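Leucine aminopeptidase (Parabacteroides distasonis, PDB 3TC8) is a zinc-dependent exopeptidase of peptidase family M28, probably an aminopeptidase that removes residues from the N-terminus of peptides. Local coordinates at residues Arg96-Ala101 / Arg258-Ile263. Sequence-based numbering, arbitrary orientation.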
loop_
_atom_site.group_PDB
_atom_site.type_symbol
_atom_site.label_atom_id
_atom_site.label_comp_id
_atom_site.label_asym_id
_atom_site.label_seq_id
_atom_site.Cartn_x
_atom_site.Cartn_y
_atom_site.Cartn_z
ATOM N N ARG A 96 10.172 12.750 10.261
ATOM C CA ARG A 96 9.916 11.474 9.591
ATOM C C ARG A 96 8.806 11.577 8.582
ATOM O O ARG A 96 7.937 12.445 8.678
ATOM C CB ARG A 96 9.551 10.415 10.618
ATOM C CG ARG A 96 10.490 10.417 11.792
ATOM C CD ARG A 96 10.432 9.146 12.614
ATOM N NE ARG A 96 10.875 7.954 11.885
ATOM C CZ ARG A 96 12.134 7.702 11.586
ATOM N NH1 ARG A 96 13.133 8.477 12.039
ATOM N NH2 ARG A 96 12.438 6.605 10.892
ATOM N N VAL A 97 8.873 10.695 7.577
ATOM C CA VAL A 97 7.810 10.477 6.634
ATOM C C VAL A 97 7.443 9.004 6.658
ATOM O O VAL A 97 8.312 8.145 6.696
ATOM C CB VAL A 97 8.212 10.908 5.220
ATOM C CG1 VAL A 97 7.198 10.460 4.185
ATOM C CG2 VAL A 97 8.385 12.432 5.200
ATOM N N LEU A 98 6.144 8.714 6.681
ATOM C CA LEU A 98 5.576 7.391 6.652
ATOM C C LEU A 98 5.150 7.015 5.239
ATOM O O LEU A 98 4.336 7.709 4.662
ATOM C CB LEU A 98 4.391 7.360 7.603
ATOM C CG LEU A 98 3.572 6.059 7.617
ATOM C CD1 LEU A 98 4.362 4.890 8.052
ATOM C CD2 LEU A 98 2.287 6.253 8.450
ATOM N N LEU A 99 5.667 5.888 4.759
ATOM C CA LEU A 99 5.273 5.342 3.433
ATOM C C LEU A 99 4.725 3.947 3.707
ATOM O O LEU A 99 5.354 3.147 4.377
ATOM C CB LEU A 99 6.495 5.247 2.511
ATOM C CG LEU A 99 7.248 6.540 2.266
ATOM C CD1 LEU A 99 8.472 6.258 1.349
ATOM C CD2 LEU A 99 6.390 7.628 1.669
ATOM N N PHE A 100 3.539 3.657 3.137
ATOM C CA PHE A 100 2.840 2.427 3.561
ATOM C C PHE A 100 2.034 1.829 2.466
ATOM O O PHE A 100 1.729 2.445 1.459
ATOM C CB PHE A 100 2.053 2.643 4.871
ATOM C CG PHE A 100 0.990 3.717 4.870
ATOM C CD1 PHE A 100 1.301 5.065 4.846
ATOM C CD2 PHE A 100 -0.340 3.375 5.010
ATOM C CE1 PHE A 100 0.356 6.046 4.967
ATOM C CE2 PHE A 100 -1.306 4.377 5.125
ATOM C CZ PHE A 100 -0.978 5.681 5.122
ATOM N N ALA A 101 1.710 0.551 2.656
ATOM C CA ALA A 101 0.936 -0.265 1.705
ATOM C C ALA A 101 0.453 -1.509 2.471
ATOM O O ALA A 101 1.012 -1.835 3.489
ATOM C CB ALA A 101 1.858 -0.706 0.541
ATOM N N ARG A 258 -3.528 8.168 14.445
ATOM C CA ARG A 258 -2.197 8.794 14.757
ATOM C C ARG A 258 -2.150 10.241 14.441
ATOM O O ARG A 258 -1.139 10.897 14.717
ATOM C CB ARG A 258 -0.996 8.217 13.996
ATOM C CG ARG A 258 -0.759 6.755 14.101
ATOM C CD ARG A 258 0.208 6.316 15.201
ATOM N NE ARG A 258 -0.564 6.201 16.424
ATOM C CZ ARG A 258 -0.414 6.892 17.532
ATOM N NH1 ARG A 258 0.558 7.776 17.723
ATOM N NH2 ARG A 258 -1.252 6.628 18.501
ATOM N N ASN A 259 -3.205 10.796 13.818
ATOM C CA ASN A 259 -3.233 12.214 13.469
ATOM C C ASN A 259 -2.058 12.585 12.574
ATOM O O ASN A 259 -1.473 13.644 12.713
ATOM C CB ASN A 259 -3.252 13.107 14.727
ATOM C CG ASN A 259 -3.732 14.504 14.435
ATOM O OD1 ASN A 259 -4.630 14.706 13.611
ATOM N ND2 ASN A 259 -3.126 15.487 15.102
ATOM N N ILE A 260 -1.714 11.695 11.643
ATOM C CA ILE A 260 -0.693 11.959 10.621
ATOM C C ILE A 260 -1.427 12.250 9.324
ATOM O O ILE A 260 -2.110 11.360 8.809
ATOM C CB ILE A 260 0.277 10.780 10.439
ATOM C CG1 ILE A 260 1.046 10.490 11.742
ATOM C CG2 ILE A 260 1.220 11.074 9.256
ATOM C CD1 ILE A 260 1.773 9.156 11.704
ATOM N N PRO A 261 -1.312 13.499 8.799
ATOM C CA PRO A 261 -1.940 13.807 7.510
ATOM C C PRO A 261 -1.401 12.860 6.432
ATOM O O PRO A 261 -0.199 12.847 6.206
ATOM C CB PRO A 261 -1.552 15.272 7.237
ATOM C CG PRO A 261 -1.214 15.824 8.616
ATOM C CD PRO A 261 -0.575 14.658 9.340
ATOM N N SER A 262 -2.301 12.139 5.772
ATOM C CA SER A 262 -1.886 11.053 4.870
ATOM C C SER A 262 -2.721 11.063 3.621
ATOM O O SER A 262 -3.915 11.425 3.635
ATOM C CB SER A 262 -1.969 9.707 5.564
ATOM O OG SER A 262 -1.180 9.628 6.709
ATOM N N ILE A 263 -2.102 10.647 2.526
ATOM C CA ILE A 263 -2.752 10.558 1.245
ATOM C C ILE A 263 -2.695 9.129 0.707
ATOM O O ILE A 263 -1.857 8.309 1.124
ATOM C CB ILE A 263 -2.113 11.531 0.238
ATOM C CG1 ILE A 263 -0.742 11.064 -0.270
ATOM C CG2 ILE A 263 -2.051 12.960 0.828
ATOM C CD1 ILE A 263 -0.259 11.832 -1.501
#
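With CG set between the backbone N and the carbonyl carbon (chi1 59°), Phe100 swings its ring across to Ser262, although its CB leaves the backbone at an angle to the 258-263 segment. The outermost ring carbon, CZ, does the touching: it comes within 4.2 Å of Ser262 CB, which lies at the ring edge, near the ring plane, and not over a face. Beside it lies an apolar contact. Leu98, its CG anti to the backbone N (chi1 175°), extends CD2 to the CD1 methyl of Ile260, 4.4 Å away, a loose contact between two branch ends.

The pair illustrates how strands that are not neighbours in a sheet can still touch over one of its faces. In the mixed sheet of this M28 peptidase fold, strand 195-200 runs parallel between 96-102 and the edge strand 262-266, and its Tyr195 and Ile197 both hydrogen-bond to the backbone of Leu98. The CA atoms of Leu98 and Ser262 are consequently 8.5 Å apart, and the two segments meet through side chains reaching over the intervening strand. Helix 250-258, which leads into the edge strand by way of Asn259 with its positive phi, covers this face: Val254 packs on Leu98, Phe100 and Ser262 together.

Within such an apolar layer the Ser262 hydroxyl is buried, and it is accommodated locally. OG donates to Ile260 O at 2.9 Å. It sits above the carbonyl plane of Ile260, 55° out of it, linking this loop residue to Ser262 at the start of the strand while the CB of the same serine faces the phenyl edge.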